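Local coordinates for protein putative phosphoglycolate phosphatase (Lactobacillus delbrueckii, PDB 2HI0) that probably hydrolyses phosphoglycolate as a phosphatase of the haloacid dehalogenase-like family, whose core is a parallel sheet between helices, at residues Glu205-Trp210 with Thr224-Thr229; Met2-Ala7 with Lys184-Gly189. All coordinates share one frame; numbering follows the deposited sequence.

Interactions 1 and 2 join neighbouring strands of one parallel sheet, and show how such a sheet unites segments both remote and close in sequence. Interaction 2 comes first along the chain and is complete at 189, before interaction 1 begins at 205; its segments are 177 residues apart at their closest ends, those of interaction 1 only 14. Their centres lie about 13 Å apart, and strands 6-9, 185-189, 204-208 and 226-227 follow one another. The two middle strands join the contacts: Ile206 N stands 2.9 Å from Tyr187 O, a probable hydrogen bond, and Ile206 packs on Val186. Strands 6-9 and 185-189 lead directly to Asp10, Asp12 and Asp190, which hold the sodium ion, while strand 226-227 forms the outermost strand on that side.

Interaction 1: Glu205-Trp210 with Thr224-Thr229; sequences EIAVNW and TVIVDT
In Trp210 a chi1 of 56° puts CG between the backbone N and carbonyl carbon, and the six-membered ring lies against the backbone of Asp228 and Thr229; in Asn209 a chi1 of 86° places CG likewise, and the amide lies beside Asp228 CB. Both residues follow the first strand of a beta-alpha-beta unit, strand 204-208, helix 215-220 and strand 226-227, which finishes one side of the Rossmann-like sheet of a haloacid dehalogenase-type fold. The parallel pairing is regular: Ala207 N donates to Val225 O at 2.8 Å, and Ala207 O accepts from Val227 N at 2.9 Å. A third bond, from Asn209 N to Val227 O at 3.1 Å, is more bent (138° at the hydrogen), as the chain is leaving the strand. On one face of the sheet Val227 sits between Ile206 and Val208, its CG2 4.0 Å from Ile206 CG2, and Leu233 of helix 230-238 covers Ile206 and Val227. On the other, Ala207 CB meets Ile226 CG1 at 4.0 Å, with Ile226 also resting on helix 215-220. Val208 CB lies against one face of the indole, offset toward its rim, whereas Asp228 C is at the ring edge, 3.5 Å from Trp210 CZ3; the indole NE1 is hydrogen-bonded to Thr14 O. An alanine in place of Trp210 would probably leave Thr14 O without this donor and open a gap beside Val208 and the Asp228-Thr229 backbone. A water donates both its protons across the contact, to Asn209 OD1 at 2.7 Å and to Asp228 O at 3.1 Å.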
loop_
_atom_site.group_PDB
_atom_site.type_symbol
_atom_site.label_atom_id
_atom_site.label_comp_id
_atom_site.label_asym_id
_atom_site.label_seq_id
_atom_site.Cartn_x
_atom_site.Cartn_y
_atom_site.Cartn_z
ATOM N N GLU A 205 -0.205 -8.886 -12.379
ATOM C CA GLU A 205 0.492 -8.158 -11.295
ATOM C C GLU A 205 2.007 -8.143 -11.491
ATOM O O GLU A 205 2.604 -9.118 -11.940
ATOM C CB GLU A 205 0.144 -8.747 -9.900
ATOM C CG GLU A 205 0.322 -7.807 -8.712
ATOM C CD GLU A 205 1.609 -8.012 -7.865
ATOM O OE1 GLU A 205 2.498 -8.860 -8.169
ATOM O OE2 GLU A 205 1.691 -7.271 -6.836
ATOM N N ILE A 206 2.614 -7.014 -11.173
ATOM C CA ILE A 206 4.050 -6.851 -11.123
ATOM C C ILE A 206 4.387 -6.466 -9.680
ATOM O O ILE A 206 3.683 -5.603 -9.071
ATOM C CB ILE A 206 4.511 -5.733 -12.104
ATOM C CG1 ILE A 206 4.188 -6.095 -13.540
ATOM C CG2 ILE A 206 5.996 -5.409 -11.895
ATOM C CD1 ILE A 206 4.271 -4.866 -14.494
ATOM N N ALA A 207 5.387 -7.147 -9.120
ATOM C CA ALA A 207 5.854 -6.875 -7.765
ATOM C C ALA A 207 7.168 -6.084 -7.797
ATOM O O ALA A 207 8.010 -6.316 -8.647
ATOM C CB ALA A 207 6.038 -8.216 -6.949
ATOM N N VAL A 208 7.332 -5.137 -6.887
ATOM C CA VAL A 208 8.545 -4.324 -6.777
ATOM C C VAL A 208 9.277 -4.756 -5.493
ATOM O O VAL A 208 8.642 -5.149 -4.520
ATOM C CB VAL A 208 8.218 -2.790 -6.808
ATOM C CG1 VAL A 208 7.352 -2.515 -8.045
ATOM C CG2 VAL A 208 7.548 -2.271 -5.501
ATOM N N ASN A 209 10.602 -4.671 -5.505
ATOM C CA ASN A 209 11.406 -5.149 -4.360
ATOM C C ASN A 209 11.869 -4.015 -3.422
ATOM O O ASN A 209 12.635 -4.244 -2.484
ATOM C CB ASN A 209 12.607 -5.977 -4.849
ATOM C CG ASN A 209 13.814 -5.108 -5.191
ATOM O OD1 ASN A 209 13.678 -3.980 -5.614
ATOM N ND2 ASN A 209 15.009 -5.647 -4.976
ATOM N N TRP A 210 11.445 -2.784 -3.701
ATOM C CA TRP A 210 11.935 -1.639 -2.931
ATOM C C TRP A 210 10.937 -1.208 -1.855
ATOM O O TRP A 210 11.137 -0.138 -1.232
ATOM C CB TRP A 210 12.318 -0.468 -3.841
ATOM C CG TRP A 210 11.258 0.014 -4.743
ATOM C CD1 TRP A 210 10.271 0.890 -4.436
ATOM C CD2 TRP A 210 11.110 -0.309 -6.128
ATOM N NE1 TRP A 210 9.476 1.115 -5.530
ATOM C CE2 TRP A 210 9.991 0.409 -6.595
ATOM C CE3 TRP A 210 11.782 -1.173 -7.012
ATOM C CZ2 TRP A 210 9.560 0.306 -7.918
ATOM C CZ3 TRP A 210 11.400 -1.234 -8.273
ATOM C CH2 TRP A 210 10.270 -0.522 -8.741
ATOM N N THR A 224 5.115 -13.332 -9.491
ATOM C CA THR A 224 5.738 -13.980 -10.644
ATOM C C THR A 224 6.698 -13.100 -11.430
ATOM O O THR A 224 7.621 -13.631 -12.035
ATOM C CB THR A 224 4.691 -14.561 -11.618
ATOM O OG1 THR A 224 3.829 -13.516 -12.083
ATOM C CG2 THR A 224 3.871 -15.645 -10.929
ATOM N N VAL A 225 6.434 -11.803 -11.495
ATOM C CA VAL A 225 7.350 -10.811 -12.066
ATOM C C VAL A 225 7.754 -9.870 -10.929
ATOM O O VAL A 225 6.910 -9.241 -10.304
ATOM C CB VAL A 225 6.702 -10.004 -13.194
ATOM C CG1 VAL A 225 7.662 -8.932 -13.656
ATOM C CG2 VAL A 225 6.330 -10.934 -14.368
ATOM N N ILE A 226 9.054 -9.830 -10.631
ATOM C CA ILE A 226 9.559 -8.969 -9.564
ATOM C C ILE A 226 10.640 -8.097 -10.168
ATOM O O ILE A 226 11.578 -8.613 -10.784
ATOM C CB ILE A 226 10.103 -9.743 -8.321
ATOM C CG1 ILE A 226 9.041 -10.682 -7.726
ATOM C CG2 ILE A 226 10.565 -8.763 -7.225
ATOM C CD1 ILE A 226 9.612 -11.647 -6.656
ATOM N N VAL A 227 10.512 -6.786 -10.024
ATOM C CA VAL A 227 11.458 -5.851 -10.637
ATOM C C VAL A 227 12.172 -5.092 -9.524
ATOM O O VAL A 227 11.619 -4.915 -8.431
ATOM C CB VAL A 227 10.718 -4.899 -11.626
ATOM C CG1 VAL A 227 10.063 -5.661 -12.792
ATOM C CG2 VAL A 227 9.654 -4.057 -10.906
ATOM N N ASP A 228 13.378 -4.600 -9.806
ATOM C CA ASP A 228 14.120 -3.843 -8.775
ATOM C C ASP A 228 14.584 -2.435 -9.170
ATOM O O ASP A 228 15.265 -1.771 -8.402
ATOM C CB ASP A 228 15.290 -4.672 -8.221
ATOM C CG ASP A 228 16.333 -4.985 -9.242
ATOM O OD1 ASP A 228 16.246 -4.511 -10.395
ATOM O OD2 ASP A 228 17.266 -5.731 -8.858
ATOM N N THR A 229 14.211 -1.967 -10.353
ATOM C CA THR A 229 14.340 -0.548 -10.656
ATOM C C THR A 229 13.098 -0.027 -11.338
ATOM O O THR A 229 12.365 -0.806 -11.946
ATOM C CB THR A 229 15.550 -0.261 -11.570
ATOM O OG1 THR A 229 15.273 -0.764 -12.873
ATOM C CG2 THR A 229 16.802 -0.929 -11.047
HETATM O O HOH W 1 4.153 -10.604 -9.766
HETATM O O HOH W 2 15.618 -2.170 -5.391
#

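Interaction 2: Met2-Ala7 with Lys184-Gly189; sequences MKYKAA and KCVYIG
Val186 overlaps the ring of Tyr4 squarely: its CB stands 3.5 Å from the ring centroid and only 2° off the normal, a CH-pi contact over the centre of the face. CG1 of the valine, placed between its own backbone N and carbonyl carbon, leans toward the CG and CD2 end of the ring, coming within 3.5 Å of Tyr4 CD2, while CG2 faces the CE2 and CZ end. Lys3 CG lies over the opposite face, offset toward the rim, and Lys184 C is at the edge, so the aromatic plane is hemmed in on three sides; the phenol OH is tied to Asp204. Lys184 folds back toward the N-terminus. A bend at chi2 (-71°) turns CD toward the carbonyls of Met2 and Lys3, and the extended remainder carries NZ to Met2 O at 2.8 Å, tying a lysine tip to the backbone of a selenomethionine residue. Lys5 runs obliquely past the aliphatic part of Lys184, and the two like-charged ammonium groups stay apart. The pairing joins strands 6-9 and 185-189, neighbours at the centre of the parallel sheet of the haloacid dehalogenase-like core, although they are far apart in sequence. It begins with a doubly used acceptor: Lys184 O takes Lys5 N at 2.8 Å, in a bond bent to 133° at the hydrogen, and Ala6 N at 3.2 Å, because the chain turns at Lys5 and presents two successive N-H groups to one carbonyl. Val186 N then donates to Ala6 O at 3.1 Å. Ala6 CB and Cys185 SG, 4.0 Å apart, occupy one face of the sheet; on the other, Ala7 CB meets the tip of Ile188, CD1, at 3.7 Å.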
loop_
_atom_site.group_PDB
_atom_site.type_symbol
_atom_site.label_atom_id
_atom_site.label_comp_id
_atom_site.label_asym_id
_atom_site.label_seq_id
_atom_site.Cartn_x
_atom_site.Cartn_y
_atom_site.Cartn_z
HETATM N N MSE A 2 -0.707 -2.806 -27.291
HETATM C CA MSE A 2 -0.172 -2.444 -25.976
HETATM C C MSE A 2 -0.334 -3.603 -25.048
HETATM O O MSE A 2 -1.420 -4.185 -24.975
HETATM C CB MSE A 2 -0.923 -1.239 -25.411
HETATM C CG MSE A 2 -0.756 -0.031 -26.301
HETATM SE SE MSE A 2 -1.697 1.477 -25.559
HETATM C CE MSE A 2 -0.771 1.525 -23.914
ATOM N N LYS A 3 0.713 -3.940 -24.311
ATOM C CA LYS A 3 0.586 -4.992 -23.339
ATOM C C LYS A 3 -0.496 -4.609 -22.314
ATOM O O LYS A 3 -1.383 -5.404 -22.028
ATOM C CB LYS A 3 1.925 -5.327 -22.666
ATOM C CG LYS A 3 1.858 -6.629 -21.903
ATOM C CD LYS A 3 3.174 -7.061 -21.315
ATOM C CE LYS A 3 2.945 -8.461 -20.706
ATOM N NZ LYS A 3 4.199 -9.121 -20.252
ATOM N N TYR A 4 -0.393 -3.389 -21.757
ATOM C CA TYR A 4 -1.324 -2.891 -20.780
ATOM C C TYR A 4 -1.694 -1.470 -21.167
ATOM O O TYR A 4 -0.825 -0.620 -21.416
ATOM C CB TYR A 4 -0.747 -2.936 -19.360
ATOM C CG TYR A 4 -0.312 -4.305 -18.912
ATOM C CD1 TYR A 4 -1.234 -5.357 -18.803
ATOM C CD2 TYR A 4 1.029 -4.584 -18.654
ATOM C CE1 TYR A 4 -0.820 -6.618 -18.368
ATOM C CE2 TYR A 4 1.435 -5.849 -18.274
ATOM C CZ TYR A 4 0.509 -6.861 -18.145
ATOM O OH TYR A 4 0.907 -8.137 -17.750
ATOM N N LYS A 5 -3.001 -1.207 -21.217
ATOM C CA LYS A 5 -3.525 0.135 -21.438
ATOM C C LYS A 5 -3.708 0.912 -20.109
ATOM O O LYS A 5 -3.894 2.120 -20.124
ATOM C CB LYS A 5 -4.861 0.035 -22.183
ATOM C CG LYS A 5 -4.715 -0.560 -23.567
ATOM C CD LYS A 5 -6.076 -0.656 -24.239
ATOM C CE LYS A 5 -6.068 -1.469 -25.524
ATOM N NZ LYS A 5 -7.504 -1.823 -25.836
ATOM N N ALA A 6 -3.668 0.217 -18.973
ATOM C CA ALA A 6 -3.779 0.866 -17.657
ATOM C C ALA A 6 -2.810 0.230 -16.680
ATOM O O ALA A 6 -2.675 -0.977 -16.658
ATOM C CB ALA A 6 -5.212 0.811 -17.110
ATOM N N ALA A 7 -2.144 1.063 -15.869
ATOM C CA ALA A 7 -1.225 0.590 -14.801
ATOM C C ALA A 7 -1.758 1.192 -13.521
ATOM O O ALA A 7 -1.902 2.404 -13.412
ATOM C CB ALA A 7 0.256 1.043 -15.049
ATOM N N LYS A 184 -6.283 -5.918 -19.968
ATOM C CA LYS A 184 -5.347 -4.879 -20.402
ATOM C C LYS A 184 -4.932 -3.993 -19.234
ATOM O O LYS A 184 -4.404 -2.895 -19.452
ATOM C CB LYS A 184 -5.958 -4.015 -21.544
ATOM C CG LYS A 184 -6.071 -4.743 -22.929
ATOM C CD LYS A 184 -4.672 -4.961 -23.587
ATOM C CE LYS A 184 -4.768 -5.436 -25.021
ATOM N NZ LYS A 184 -3.465 -5.991 -25.550
ATOM N N CYS A 185 -5.203 -4.448 -18.010
ATOM C CA CYS A 185 -4.750 -3.759 -16.794
ATOM C C CYS A 185 -3.616 -4.545 -16.112
ATOM O O CYS A 185 -3.570 -5.768 -16.189
ATOM C CB CYS A 185 -5.900 -3.617 -15.786
ATOM S SG CYS A 185 -7.208 -2.564 -16.287
ATOM N N VAL A 186 -2.697 -3.840 -15.452
ATOM C CA VAL A 186 -1.740 -4.495 -14.569
ATOM C C VAL A 186 -1.718 -3.739 -13.219
ATOM O O VAL A 186 -1.891 -2.529 -13.170
ATOM C CB VAL A 186 -0.325 -4.593 -15.227
ATOM C CG1 VAL A 186 0.256 -3.202 -15.491
ATOM C CG2 VAL A 186 0.646 -5.438 -14.383
ATOM N N TYR A 187 -1.588 -4.496 -12.146
ATOM C CA TYR A 187 -1.516 -3.926 -10.808
ATOM C C TYR A 187 -0.065 -4.050 -10.360
ATOM O O TYR A 187 0.564 -5.082 -10.558
ATOM C CB TYR A 187 -2.452 -4.666 -9.837
ATOM C CG TYR A 187 -2.677 -3.873 -8.572
ATOM C CD1 TYR A 187 -3.669 -2.895 -8.457
ATOM C CD2 TYR A 187 -1.784 -4.011 -7.528
ATOM C CE1 TYR A 187 -3.780 -2.115 -7.291
ATOM C CE2 TYR A 187 -1.902 -3.249 -6.371
ATOM C CZ TYR A 187 -2.896 -2.309 -6.264
ATOM O OH TYR A 187 -2.961 -1.543 -5.099
ATOM N N ILE A 188 0.453 -3.015 -9.727
ATOM C CA ILE A 188 1.880 -2.937 -9.339
ATOM C C ILE A 188 1.925 -2.686 -7.841
ATOM O O ILE A 188 1.343 -1.732 -7.348
ATOM C CB ILE A 188 2.603 -1.822 -10.044
ATOM C CG1 ILE A 188 2.494 -1.950 -11.582
ATOM C CG2 ILE A 188 4.076 -1.748 -9.543
ATOM C CD1 ILE A 188 1.510 -0.963 -12.163
ATOM N N GLY A 189 2.628 -3.535 -7.104
ATOM C CA GLY A 189 2.730 -3.294 -5.650
ATOM C C GLY A 189 3.867 -4.059 -4.981
ATOM O O GLY A 189 4.569 -4.822 -5.639
#